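PDB 6E1Q: indole-3-acetic acid-amido synthetase GH3.15 from Arabidopsis thaliana, which catalyses the ATP-dependent conjugation of glutamine, and possibly cysteine, to the auxin precursor indole-3-butyric acid and also conjugates glutamine to the herbicide 2,4-DB. Local coordinates for residues K55-F58 and K59-V62; V226-F229 and L230-H233; E284-L287 and K288-W291; D384-I387 and G388-Y391. All blocks are in the same frame, centred on the assembly; numbering follows the deposited sequence.

From the N terminus the four contacts follow in series; each joins two adjoining quartets of residues, so none closes a long loop, nests in another or crosses one. Interaction 1 spans the short helix 55-61, interaction 2 a part of helix 220-243, and interaction 3 the helix 286-290; all three fall in the GH3 N-terminal domain. Interaction 4, in the central domain, leads into strand 390-396. Interactions 2 and 3 touch directly, joining helix 220-243 to helix 286-290: Leu-230 CD1 lies 3.6 Å from Leu-290 CD1. Interaction 1 lies on the opposite side of the chain's centre from both, while its nearest atoms come within about 7 Å of interaction 4, although the two belong to different domains.

Interaction 1 of 4, residues K55-F58 and K59-V62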
ATOM      1  N   LYS A  55      20.485 -12.890  24.076  1.00 61.30           N
ATOM      2  CA  LYS A  55      20.267 -12.949  22.633  1.00 64.02           C
ATOM      3  C   LYS A  55      20.539 -14.343  22.080  1.00 59.98           C
ATOM      4  O   LYS A  55      19.819 -14.814  21.188  1.00 57.91           O
ATOM      5  CB  LYS A  55      21.137 -11.918  21.915  1.00 65.12           C
ATOM      6  CG  LYS A  55      20.931 -11.944  20.406  1.00 63.22           C
ATOM      7  CD  LYS A  55      21.848 -10.994  19.662  1.00 67.42           C
ATOM      8  CE  LYS A  55      21.556  -9.546  20.008  1.00 68.85           C
ATOM      9  NZ  LYS A  55      22.084  -8.648  18.944  1.00 67.39           N
ATOM     10  N   GLN A  56      21.562 -15.022  22.597  1.00 58.61           N
ATOM     11  CA  GLN A  56      21.966 -16.292  22.002  1.00 71.30           C
ATOM     12  C   GLN A  56      20.931 -17.384  22.249  1.00 64.23           C
ATOM     13  O   GLN A  56      20.657 -18.199  21.360  1.00 66.38           O
ATOM     14  CB  GLN A  56      23.342 -16.708  22.523  1.00 84.13           C
ATOM     15  CG  GLN A  56      24.224 -17.348  21.454  1.00100.87           C
ATOM     16  CD  GLN A  56      24.039 -16.720  20.070  1.00107.94           C
ATOM     17  OE1 GLN A  56      24.070 -15.496  19.912  1.00109.13           O
ATOM     18  NE2 GLN A  56      23.829 -17.565  19.065  1.00110.47           N
ATOM     19  N   ASN A  57      20.348 -17.429  23.446  1.00 58.66           N
ATOM     20  CA  ASN A  57      19.245 -18.354  23.673  1.00 58.82           C
ATOM     21  C   ASN A  57      18.042 -18.002  22.805  1.00 61.41           C
ATOM     22  O   ASN A  57      17.316 -18.893  22.347  1.00 60.93           O
ATOM     23  CB  ASN A  57      18.862 -18.364  25.149  1.00 63.19           C
ATOM     24  CG  ASN A  57      19.750 -19.280  25.967  1.00 77.29           C
ATOM     25  OD1 ASN A  57      19.963 -20.435  25.605  1.00 81.49           O
ATOM     26  ND2 ASN A  57      20.276 -18.767  27.077  1.00 79.45           N
ATOM     27  N   PHE A  58      17.818 -16.708  22.569  1.00 57.43           N
ATOM     28  CA  PHE A  58      16.766 -16.280  21.657  1.00 51.87           C
ATOM     29  C   PHE A  58      16.984 -16.875  20.272  1.00 53.72           C
ATOM     30  O   PHE A  58      16.095 -17.532  19.720  1.00 54.59           O
ATOM     31  CB  PHE A  58      16.736 -14.747  21.629  1.00 51.37           C
ATOM     32  CG  PHE A  58      15.798 -14.151  20.607  1.00 51.95           C
ATOM     33  CD1 PHE A  58      14.472 -13.909  20.919  1.00 50.79           C
ATOM     34  CD2 PHE A  58      16.270 -13.760  19.363  1.00 60.56           C
ATOM     35  CE1 PHE A  58      13.623 -13.337  19.995  1.00 52.38           C
ATOM     36  CE2 PHE A  58      15.422 -13.187  18.435  1.00 50.26           C
ATOM     37  CZ  PHE A  58      14.105 -12.953  18.759  1.00 42.29           C
ATOM     38  N   LYS A  59      18.193 -16.705  19.721  1.00 56.90           N
ATOM     39  CA  LYS A  59      18.469 -17.153  18.359  1.00 52.61           C
ATOM     40  C   LYS A  59      18.410 -18.666  18.242  1.00 55.83           C
ATOM     41  O   LYS A  59      17.973 -19.187  17.212  1.00 62.19           O
ATOM     42  CB  LYS A  59      19.835 -16.633  17.896  1.00 53.96           C
ATOM     43  CG  LYS A  59      19.949 -15.101  17.831  1.00 65.31           C
ATOM     44  CD  LYS A  59      20.199 -14.614  16.397  1.00 64.11           C
ATOM     45  CE  LYS A  59      20.432 -13.104  16.326  1.00 65.04           C
ATOM     46  NZ  LYS A  59      20.196 -12.542  14.946  1.00 58.46           N
ATOM     47  N   LYS A  60      18.814 -19.382  19.295  1.00 53.40           N
ATOM     48  CA  LYS A  60      18.831 -20.837  19.282  1.00 56.39           C
ATOM     49  C   LYS A  60      17.438 -21.440  19.467  1.00 59.83           C
ATOM     50  O   LYS A  60      17.086 -22.400  18.776  1.00 61.17           O
ATOM     51  CB  LYS A  60      19.775 -21.349  20.372  1.00 77.25           C
ATOM     52  CG  LYS A  60      20.217 -22.795  20.200  1.00 90.83           C
ATOM     53  CD  LYS A  60      19.949 -23.640  21.445  1.00102.04           C
ATOM     54  CE  LYS A  60      20.423 -22.954  22.721  1.00103.92           C
ATOM     55  NZ  LYS A  60      19.817 -23.565  23.946  1.00101.24           N
ATOM     56  N   ASN A  61      16.627 -20.900  20.382  1.00 60.77           N
ATOM     57  CA  ASN A  61      15.438 -21.619  20.837  1.00 54.64           C
ATOM     58  C   ASN A  61      14.116 -21.091  20.290  1.00 57.56           C
ATOM     59  O   ASN A  61      13.123 -21.821  20.331  1.00 59.72           O
ATOM     60  CB  ASN A  61      15.349 -21.602  22.366  1.00 56.04           C
ATOM     61  CG  ASN A  61      16.441 -22.411  23.014  1.00 67.19           C
ATOM     62  OD1 ASN A  61      17.022 -23.298  22.388  1.00 67.07           O
ATOM     63  ND2 ASN A  61      16.725 -22.117  24.278  1.00 73.70           N
ATOM     64  N   VAL A  62      14.060 -19.857  19.820  1.00 53.46           N
ATOM     65  CA  VAL A  62      12.801 -19.275  19.325  1.00 50.22           C
ATOM     66  C   VAL A  62      12.749 -19.508  17.829  1.00 49.48           C
ATOM     67  O   VAL A  62      13.657 -19.088  17.104  1.00 50.91           O
ATOM     68  CB  VAL A  62      12.711 -17.783  19.668  1.00 49.68           C
ATOM     69  CG1 VAL A  62      11.481 -17.160  19.008  1.00 41.11           C
ATOM     70  CG2 VAL A  62      12.688 -17.596  21.194  1.00 47.45           C
TER
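Lys-55 and Lys-59 run side by side and point the same way, one turn of helix apart, with Lys-55 CG 4.2 Å from Lys-59 CG. Their aliphatic stems do the touching; the ammonium groups stay 5.9 Å apart (NZ of Lys-55 to NZ of Lys-59). Acidic partners would probably offset this like-charge approach: Asp-29 forms a salt bridge with Lys-55, and Asp-381 and Glu-358 with Lys-59, tying this N-terminal-domain helix to strands 379-381 and 356-361 of the central domain. Beside them Phe-58 and Val-62 cross at a slant, Phe-58 CD1 meeting Val-62 CG2 at 4.1 Å. With CG anti to the backbone N (chi1 173°), the phenyl ring is sent toward Leu-32 and Leu-36 of helix 24-38, while Val-62 packs on Phe-48 and Leu-49 of helix 43-49. These pairs ride on the short helix 55-61, whose i to i+4 bonding is seen in Lys-59 N to Lys-55 O (2.9 Å) and continues to Val-62 N on Phe-58 O (3.1 Å), although Val-62 itself has left helical geometry. Asn-57 and Lys-60 also lie alongside each other, OD1 of Asn-57 3.5 Å from NZ of Lys-60; Asn-57 ND2 bonds to Asp-54.

Interaction 2 of 4, residues V226-F229 and L230-H233; sequences VIKF and LEDH
Leu-230 N and Glu-231 N bond to the carbonyls of Val-226 and Ile-227, giving the i to i+4 pattern of an alpha-helix, here within helix 220-243. Asp-232 N continues it to Lys-228 O; one residue on it slackens, Phe-229 O receiving only weak bonds from Asp-232 N and His-233 N, the latter at an N-H...O angle of 127°. Phe-229 and His-233 also form an aromatic pair. His-233 sets its CD2 atom above the middle of one face of the Phe-229 ring, 3.5 Å from Phe-229 CZ, the planes inclined at 44° and the centroids 4.3 Å apart. The phenyl group is brought there by its CG lying anti to the backbone N (chi1 -163°). A serine in place of Phe-229 would probably leave His-233 CD2 without the ring face beneath it and the imidazole freer to turn. Phe-229 also packs on Met-198 and Leu-202 of helix 194-207. On another side Lys-228 bends at chi2 and chi4 to bring NZ to Asp-232 OD2 at 2.8 Å, a salt bridge through that oxygen's syn lone pair. One helical turn thus joins an ionic link to an aromatic contact, and the carboxylate would probably steady the ammonium charge.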
ATOM      1  N   VAL A 226     -10.464   8.201  -6.703  1.00 27.31           N
ATOM      2  CA  VAL A 226     -10.928   9.535  -6.340  1.00 27.50           C
ATOM      3  C   VAL A 226     -11.151  10.382  -7.588  1.00 33.19           C
ATOM      4  O   VAL A 226     -12.169  11.070  -7.723  1.00 27.25           O
ATOM      5  CB  VAL A 226      -9.917  10.198  -5.382  1.00 24.81           C
ATOM      6  CG1 VAL A 226     -10.288  11.642  -5.154  1.00 29.83           C
ATOM      7  CG2 VAL A 226      -9.901   9.462  -4.029  1.00 32.37           C
ATOM      8  N   ILE A 227     -10.211  10.331  -8.526  1.00 30.43           N
ATOM      9  CA  ILE A 227     -10.312  11.143  -9.734  1.00 34.44           C
ATOM     10  C   ILE A 227     -11.484  10.680 -10.594  1.00 36.45           C
ATOM     11  O   ILE A 227     -12.218  11.496 -11.168  1.00 34.06           O
ATOM     12  CB  ILE A 227      -8.978  11.079 -10.498  1.00 39.18           C
ATOM     13  CG1 ILE A 227      -7.894  11.787  -9.693  1.00 37.69           C
ATOM     14  CG2 ILE A 227      -9.131  11.658 -11.914  1.00 39.41           C
ATOM     15  CD1 ILE A 227      -6.543  11.762 -10.327  1.00 34.84           C
ATOM     16  N   LYS A 228     -11.681   9.363 -10.692  1.00 28.40           N
ATOM     17  CA  LYS A 228     -12.825   8.850 -11.430  1.00 33.44           C
ATOM     18  C   LYS A 228     -14.136   9.374 -10.846  1.00 32.20           C
ATOM     19  O   LYS A 228     -15.029   9.790 -11.593  1.00 29.19           O
ATOM     20  CB  LYS A 228     -12.805   7.323 -11.434  1.00 42.45           C
ATOM     21  CG  LYS A 228     -13.740   6.695 -12.475  1.00 67.29           C
ATOM     22  CD  LYS A 228     -14.974   6.037 -11.841  1.00 75.16           C
ATOM     23  CE  LYS A 228     -15.744   5.172 -12.847  1.00 79.18           C
ATOM     24  NZ  LYS A 228     -16.768   5.926 -13.638  1.00 76.51           N
ATOM     25  N   PHE A 229     -14.269   9.370  -9.516  1.00 27.05           N
ATOM     26  CA  PHE A 229     -15.468   9.931  -8.901  1.00 30.80           C
ATOM     27  C   PHE A 229     -15.623  11.415  -9.243  1.00 29.93           C
ATOM     28  O   PHE A 229     -16.725  11.879  -9.562  1.00 30.03           O
ATOM     29  CB  PHE A 229     -15.421   9.715  -7.386  1.00 30.13           C
ATOM     30  CG  PHE A 229     -16.748   9.876  -6.713  1.00 33.05           C
ATOM     31  CD1 PHE A 229     -17.175  11.127  -6.290  1.00 32.47           C
ATOM     32  CD2 PHE A 229     -17.576   8.782  -6.512  1.00 37.71           C
ATOM     33  CE1 PHE A 229     -18.394  11.291  -5.669  1.00 34.47           C
ATOM     34  CE2 PHE A 229     -18.815   8.933  -5.888  1.00 37.05           C
ATOM     35  CZ  PHE A 229     -19.220  10.190  -5.462  1.00 37.71           C
ATOM     36  N   LEU A 230     -14.529  12.175  -9.196  1.00 31.33           N
ATOM     37  CA  LEU A 230     -14.603  13.594  -9.538  1.00 30.81           C
ATOM     38  C   LEU A 230     -15.071  13.799 -10.972  1.00 34.05           C
ATOM     39  O   LEU A 230     -15.896  14.684 -11.242  1.00 30.22           O
ATOM     40  CB  LEU A 230     -13.241  14.253  -9.348  1.00 30.52           C
ATOM     41  CG  LEU A 230     -12.891  14.790  -7.976  1.00 39.22           C
ATOM     42  CD1 LEU A 230     -11.413  15.180  -7.968  1.00 42.98           C
ATOM     43  CD2 LEU A 230     -13.799  15.962  -7.598  1.00 33.77           C
ATOM     44  N   GLU A 231     -14.531  13.007 -11.910  1.00 28.28           N
ATOM     45  CA  GLU A 231     -14.937  13.123 -13.306  1.00 38.34           C
ATOM     46  C   GLU A 231     -16.445  12.976 -13.453  1.00 33.20           C
ATOM     47  O   GLU A 231     -17.064  13.665 -14.270  1.00 35.75           O
ATOM     48  CB  GLU A 231     -14.222  12.069 -14.169  1.00 32.62           C
ATOM     49  CG  GLU A 231     -12.757  12.365 -14.455  1.00 45.06           C
ATOM     50  CD  GLU A 231     -12.020  11.174 -15.092  1.00 55.90           C
ATOM     51  OE1 GLU A 231     -12.490  10.026 -14.960  1.00 59.73           O
ATOM     52  OE2 GLU A 231     -10.961  11.386 -15.712  1.00 61.42           O
ATOM     53  N   ASP A 232     -17.054  12.084 -12.672  1.00 32.07           N
ATOM     54  CA  ASP A 232     -18.476  11.809 -12.828  1.00 32.72           C
ATOM     55  C   ASP A 232     -19.358  12.810 -12.098  1.00 33.71           C
ATOM     56  O   ASP A 232     -20.506  13.014 -12.507  1.00 41.39           O
ATOM     57  CB  ASP A 232     -18.806  10.413 -12.316  1.00 34.89           C
ATOM     58  CG  ASP A 232     -18.315   9.319 -13.248  1.00 44.55           C
ATOM     59  OD1 ASP A 232     -18.033   9.614 -14.432  1.00 33.59           O
ATOM     60  OD2 ASP A 232     -18.198   8.169 -12.775  1.00 39.95           O
ATOM     61  N   HIS A 233     -18.866  13.429 -11.020  1.00 28.12           N
ATOM     62  CA  HIS A 233     -19.753  14.136 -10.100  1.00 33.13           C
ATOM     63  C   HIS A 233     -19.357  15.569  -9.794  1.00 34.03           C
ATOM     64  O   HIS A 233     -20.038  16.219  -8.990  1.00 30.28           O
ATOM     65  CB  HIS A 233     -19.876  13.352  -8.783  1.00 30.70           C
ATOM     66  CG  HIS A 233     -20.373  11.952  -8.981  1.00 39.32           C
ATOM     67  ND1 HIS A 233     -21.651  11.674  -9.424  1.00 40.88           N
ATOM     68  CD2 HIS A 233     -19.758  10.754  -8.831  1.00 36.41           C
ATOM     69  CE1 HIS A 233     -21.808  10.366  -9.523  1.00 37.62           C
ATOM     70  NE2 HIS A 233     -20.673   9.783  -9.171  1.00 38.94           N
TER

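Interaction 3 of 4, residues E284-L287 and K288-W291; sequences EAIL and KRLW
Ile-286 and Leu-290 make the tightly packed side of this short helix, their side chains set obliquely with Ile-286 CD1 3.8 Å from Leu-290 CG. Next to them Leu-287 CD2 lies 4.0 Å from Trp-291 CZ3, at the point where Trp-291 leaves helical geometry. All four are buried: Leu-287 and Trp-291 face Leu-215 of strand 212-217, Leu-290 meets Ile-274 of helix 268-278, and the indole NE1 bonds to Gly-205. The other side is looser. Glu-284 is exposed, Lys-288 partly so, and between these sides stands Arg-289.

Its guanidinium grips the carbonyl of Glu-284 side-on with two hydrogen bonds to one backbone oxygen, NE to O at 3.2 Å and NH2 to the same O at 3.1 Å, with that oxygen 2° out of the guanidinium plane. NE approaches in the carbonyl plane, whereas NH2 sits 40° above it. A bend at chi3 (-80°) folds the arginine back toward the N-terminal end of the helix, where Ala-285 is the N-cap residue; Ile-286 CD1 lies over one guanidinium face, 3.7 Å from NH2 of Arg-289. A methionine here would probably leave the Glu-284 carbonyl without both these donors and Glu-277 without its salt-bridge mate. The arginine therefore links the residue before the N-cap to an acid of helix 268-278, its positive charge probably stabilised by that carboxylate.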
ATOM      1  N   GLU A 284      -5.121  16.701 -17.232  1.00 37.88           N
ATOM      2  CA  GLU A 284      -3.723  16.769 -16.839  1.00 41.59           C
ATOM      3  C   GLU A 284      -3.565  17.793 -15.724  1.00 42.01           C
ATOM      4  O   GLU A 284      -4.161  18.875 -15.770  1.00 38.78           O
ATOM      5  CB  GLU A 284      -2.833  17.144 -18.032  1.00 33.14           C
ATOM      6  CG  GLU A 284      -1.358  17.274 -17.635  1.00 42.09           C
ATOM      7  CD  GLU A 284      -0.439  17.610 -18.792  1.00 49.48           C
ATOM      8  OE1 GLU A 284       0.781  17.725 -18.562  1.00 58.69           O
ATOM      9  OE2 GLU A 284      -0.925  17.750 -19.929  1.00 60.16           O
ATOM     10  N   ALA A 285      -2.794  17.433 -14.700  1.00 32.62           N
ATOM     11  CA  ALA A 285      -2.507  18.304 -13.562  1.00 35.53           C
ATOM     12  C   ALA A 285      -3.745  18.642 -12.723  1.00 35.00           C
ATOM     13  O   ALA A 285      -3.686  19.557 -11.891  1.00 32.89           O
ATOM     14  CB  ALA A 285      -1.831  19.607 -14.025  1.00 25.94           C
ATOM     15  N   ILE A 286      -4.864  17.926 -12.905  1.00 35.48           N
ATOM     16  CA  ILE A 286      -6.091  18.235 -12.161  1.00 31.04           C
ATOM     17  C   ILE A 286      -5.851  18.263 -10.648  1.00 36.98           C
ATOM     18  O   ILE A 286      -6.473  19.056  -9.931  1.00 32.46           O
ATOM     19  CB  ILE A 286      -7.199  17.225 -12.527  1.00 28.14           C
ATOM     20  CG1 ILE A 286      -8.549  17.658 -11.931  1.00 37.06           C
ATOM     21  CG2 ILE A 286      -6.831  15.832 -12.047  1.00 29.08           C
ATOM     22  CD1 ILE A 286      -9.037  19.029 -12.444  1.00 34.07           C
ATOM     23  N   LEU A 287      -4.952  17.411 -10.130  1.00 31.54           N
ATOM     24  CA  LEU A 287      -4.768  17.379  -8.677  1.00 28.77           C
ATOM     25  C   LEU A 287      -4.157  18.677  -8.174  1.00 31.44           C
ATOM     26  O   LEU A 287      -4.602  19.224  -7.158  1.00 32.06           O
ATOM     27  CB  LEU A 287      -3.907  16.195  -8.255  1.00 28.54           C
ATOM     28  CG  LEU A 287      -4.599  14.839  -8.393  1.00 35.03           C
ATOM     29  CD1 LEU A 287      -3.660  13.723  -7.883  1.00 29.73           C
ATOM     30  CD2 LEU A 287      -5.944  14.845  -7.645  1.00 31.91           C
ATOM     31  N   LYS A 288      -3.147  19.192  -8.881  1.00 35.61           N
ATOM     32  CA  LYS A 288      -2.591  20.483  -8.501  1.00 32.48           C
ATOM     33  C   LYS A 288      -3.581  21.604  -8.756  1.00 38.94           C
ATOM     34  O   LYS A 288      -3.633  22.575  -7.995  1.00 33.14           O
ATOM     35  CB  LYS A 288      -1.293  20.770  -9.256  1.00 29.32           C
ATOM     36  CG  LYS A 288      -0.397  21.751  -8.503  1.00 36.40           C
ATOM     37  CD  LYS A 288       0.258  22.746  -9.427  1.00 50.50           C
ATOM     38  CE  LYS A 288       1.586  23.222  -8.840  1.00 63.28           C
ATOM     39  NZ  LYS A 288       1.494  23.531  -7.376  1.00 65.36           N
ATOM     40  N   ARG A 289      -4.347  21.517  -9.841  1.00 34.75           N
ATOM     41  CA  ARG A 289      -5.270  22.607 -10.136  1.00 41.15           C
ATOM     42  C   ARG A 289      -6.393  22.671  -9.109  1.00 41.40           C
ATOM     43  O   ARG A 289      -6.837  23.761  -8.743  1.00 34.91           O
ATOM     44  CB  ARG A 289      -5.812  22.465 -11.561  1.00 39.42           C
ATOM     45  CG  ARG A 289      -4.694  22.602 -12.571  1.00 38.76           C
ATOM     46  CD  ARG A 289      -5.177  22.733 -13.983  1.00 38.65           C
ATOM     47  NE  ARG A 289      -5.548  21.451 -14.570  1.00 31.80           N
ATOM     48  CZ  ARG A 289      -6.803  21.093 -14.833  1.00 38.83           C
ATOM     49  NH1 ARG A 289      -7.807  21.919 -14.541  1.00 35.52           N
ATOM     50  NH2 ARG A 289      -7.054  19.912 -15.391  1.00 37.91           N
ATOM     51  N   LEU A 290      -6.842  21.515  -8.609  1.00 32.42           N
ATOM     52  CA  LEU A 290      -7.879  21.510  -7.586  1.00 28.60           C
ATOM     53  C   LEU A 290      -7.323  21.876  -6.211  1.00 38.65           C
ATOM     54  O   LEU A 290      -8.000  22.550  -5.422  1.00 34.62           O
ATOM     55  CB  LEU A 290      -8.551  20.141  -7.540  1.00 26.12           C
ATOM     56  CG  LEU A 290      -9.434  19.827  -8.753  1.00 33.97           C
ATOM     57  CD1 LEU A 290     -10.142  18.509  -8.560  1.00 28.39           C
ATOM     58  CD2 LEU A 290     -10.464  20.934  -8.973  1.00 34.90           C
ATOM     59  N   TRP A 291      -6.089  21.460  -5.907  1.00 34.94           N
ATOM     60  CA  TRP A 291      -5.446  21.768  -4.635  1.00 33.33           C
ATOM     61  C   TRP A 291      -4.128  22.487  -4.925  1.00 31.78           C
ATOM     62  O   TRP A 291      -3.040  21.910  -4.786  1.00 30.64           O
ATOM     63  CB  TRP A 291      -5.306  20.495  -3.797  1.00 31.71           C
ATOM     64  CG  TRP A 291      -6.669  20.018  -3.364  1.00 28.26           C
ATOM     65  CD1 TRP A 291      -7.447  20.567  -2.369  1.00 27.02           C
ATOM     66  CD2 TRP A 291      -7.451  18.959  -3.940  1.00 27.96           C
ATOM     67  NE1 TRP A 291      -8.644  19.908  -2.287  1.00 27.49           N
ATOM     68  CE2 TRP A 291      -8.678  18.918  -3.239  1.00 28.73           C
ATOM     69  CE3 TRP A 291      -7.237  18.041  -4.978  1.00 29.40           C
ATOM     70  CZ2 TRP A 291      -9.683  17.985  -3.534  1.00 29.20           C
ATOM     71  CZ3 TRP A 291      -8.236  17.118  -5.273  1.00 31.42           C
ATOM     72  CH2 TRP A 291      -9.448  17.098  -4.558  1.00 27.33           C
TER

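Interaction 4 of 4, residues D384-I387 and G388-Y391; sequences DVKI and GHDY
Tyr-391 OH accepts a hydrogen bond from the backbone N of Lys-386 at 2.8 Å, with an N-H...O angle of 146°, so a side chain at the start of a strand clasps the loop before it. The second polar link is His-389 N to Lys-386 O at 3.1 Å; it closes a type II beta turn from Lys-386 to His-389. Gly-388, at phi 91° and psi -11°, fits the third position of this turn, where a side chain would be jammed against the carbonyl oxygen of Ile-387.

Packing spreads outward from these bonds. Val-385 lays CG2 over one face of the Tyr-391 ring in a CH-pi contact, 3.6 Å from the centroid, and comes nearest at CE2 of Tyr-391, 3.5 Å away. At the more exposed end Lys-386 and His-389 stand side by side; their matching first torsions, each CG anti to its carbonyl carbon, send the two side chains off in the same direction. Lys-386 CB lies over a face of the imidazole, 4.0 Å from the centroid of His-389, while the aliphatic chain follows the ring as far as CE, 3.7 Å from NE2 of His-389.

The loop carrying this turn joins strand 379-381 to strand 390-396: Gly-388 and His-389 bond by their backbones to Ala-412 of strand 404-416, and Tyr-391 and Val-385 both pack on Phe-359 of strand 356-361.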
ATOM      1  N   ASP A 384      24.174  -6.485  10.223  1.00 38.19           N
ATOM      2  CA  ASP A 384      25.003  -7.439   9.488  1.00 37.04           C
ATOM      3  C   ASP A 384      24.509  -7.693   8.074  1.00 43.44           C
ATOM      4  O   ASP A 384      25.043  -8.564   7.381  1.00 52.36           O
ATOM      5  CB  ASP A 384      25.068  -8.751  10.247  1.00 42.81           C
ATOM      6  CG  ASP A 384      25.744  -8.588  11.564  1.00 41.20           C
ATOM      7  OD1 ASP A 384      26.687  -7.765  11.617  1.00 40.44           O
ATOM      8  OD2 ASP A 384      25.324  -9.248  12.535  1.00 48.41           O
ATOM      9  N   VAL A 385      23.492  -6.960   7.641  1.00 33.39           N
ATOM     10  CA  VAL A 385      22.976  -7.095   6.291  1.00 40.12           C
ATOM     11  C   VAL A 385      24.050  -6.709   5.248  1.00 41.75           C
ATOM     12  O   VAL A 385      24.950  -5.905   5.520  1.00 37.49           O
ATOM     13  CB  VAL A 385      21.722  -6.202   6.248  1.00 42.50           C
ATOM     14  CG1 VAL A 385      21.890  -5.011   5.328  1.00 39.88           C
ATOM     15  CG2 VAL A 385      20.447  -7.023   6.027  1.00 31.68           C
ATOM     16  N   LYS A 386      23.961  -7.296   4.048  1.00 36.18           N
ATOM     17  CA  LYS A 386      24.959  -7.131   2.986  1.00 34.38           C
ATOM     18  C   LYS A 386      24.393  -6.289   1.852  1.00 37.48           C
ATOM     19  O   LYS A 386      23.337  -6.620   1.303  1.00 31.88           O
ATOM     20  CB  LYS A 386      25.386  -8.482   2.403  1.00 44.92           C
ATOM     21  CG  LYS A 386      26.360  -9.285   3.211  1.00 48.87           C
ATOM     22  CD  LYS A 386      27.311 -10.010   2.266  1.00 60.93           C
ATOM     23  CE  LYS A 386      27.203 -11.511   2.406  1.00 76.53           C
ATOM     24  NZ  LYS A 386      28.274 -12.063   3.287  1.00 84.44           N
ATOM     25  N   ILE A 387      25.113  -5.231   1.461  1.00 30.90           N
ATOM     26  CA  ILE A 387      24.577  -4.342   0.433  1.00 37.65           C
ATOM     27  C   ILE A 387      24.429  -5.101  -0.877  1.00 41.82           C
ATOM     28  O   ILE A 387      25.334  -5.834  -1.291  1.00 41.75           O
ATOM     29  CB  ILE A 387      25.474  -3.108   0.259  1.00 38.08           C
ATOM     30  CG1 ILE A 387      25.534  -2.291   1.556  1.00 40.14           C
ATOM     31  CG2 ILE A 387      24.946  -2.224  -0.873  1.00 34.59           C
ATOM     32  CD1 ILE A 387      24.166  -2.063   2.175  1.00 44.77           C
ATOM     33  N   GLY A 388      23.280  -4.919  -1.539  1.00 38.24           N
ATOM     34  CA  GLY A 388      22.976  -5.566  -2.800  1.00 36.57           C
ATOM     35  C   GLY A 388      22.259  -6.898  -2.693  1.00 39.47           C
ATOM     36  O   GLY A 388      21.787  -7.403  -3.716  1.00 40.96           O
ATOM     37  N   HIS A 389      22.168  -7.480  -1.492  1.00 33.49           N
ATOM     38  CA  HIS A 389      21.503  -8.754  -1.254  1.00 35.59           C
ATOM     39  C   HIS A 389      20.040  -8.554  -0.844  1.00 39.48           C
ATOM     40  O   HIS A 389      19.667  -7.529  -0.258  1.00 39.08           O
ATOM     41  CB  HIS A 389      22.223  -9.536  -0.153  1.00 39.30           C
ATOM     42  CG  HIS A 389      23.551 -10.101  -0.557  1.00 47.07           C
ATOM     43  ND1 HIS A 389      24.336  -9.544  -1.546  1.00 52.35           N
ATOM     44  CD2 HIS A 389      24.231 -11.177  -0.101  1.00 47.19           C
ATOM     45  CE1 HIS A 389      25.442 -10.253  -1.679  1.00 49.07           C
ATOM     46  NE2 HIS A 389      25.411 -11.240  -0.803  1.00 51.73           N
ATOM     47  N   ASP A 390      19.217  -9.569  -1.130  1.00 37.07           N
ATOM     48  CA  ASP A 390      17.772  -9.523  -0.914  1.00 33.69           C
ATOM     49  C   ASP A 390      17.450 -10.194   0.407  1.00 37.61           C
ATOM     50  O   ASP A 390      18.061 -11.204   0.756  1.00 34.24           O
ATOM     51  CB  ASP A 390      17.003 -10.235  -2.039  1.00 38.73           C
ATOM     52  CG  ASP A 390      17.019  -9.455  -3.365  1.00 47.47           C
ATOM     53  OD1 ASP A 390      17.484  -8.299  -3.387  1.00 47.84           O
ATOM     54  OD2 ASP A 390      16.554  -9.995  -4.390  1.00 51.89           O
ATOM     55  N   TYR A 391      16.469  -9.649   1.128  1.00 29.45           N
ATOM     56  CA  TYR A 391      16.143 -10.162   2.445  1.00 32.35           C
ATOM     57  C   TYR A 391      14.648 -10.071   2.704  1.00 35.02           C
ATOM     58  O   TYR A 391      13.970  -9.168   2.211  1.00 33.99           O
ATOM     59  CB  TYR A 391      16.868  -9.388   3.530  1.00 30.77           C
ATOM     60  CG  TYR A 391      18.379  -9.481   3.512  1.00 35.68           C
ATOM     61  CD1 TYR A 391      19.042 -10.504   4.189  1.00 32.57           C
ATOM     62  CD2 TYR A 391      19.139  -8.518   2.863  1.00 32.65           C
ATOM     63  CE1 TYR A 391      20.440 -10.573   4.194  1.00 34.43           C
ATOM     64  CE2 TYR A 391      20.530  -8.571   2.860  1.00 38.70           C
ATOM     65  CZ  TYR A 391      21.172  -9.598   3.525  1.00 38.74           C
ATOM     66  OH  TYR A 391      22.550  -9.636   3.525  1.00 39.10           O
TER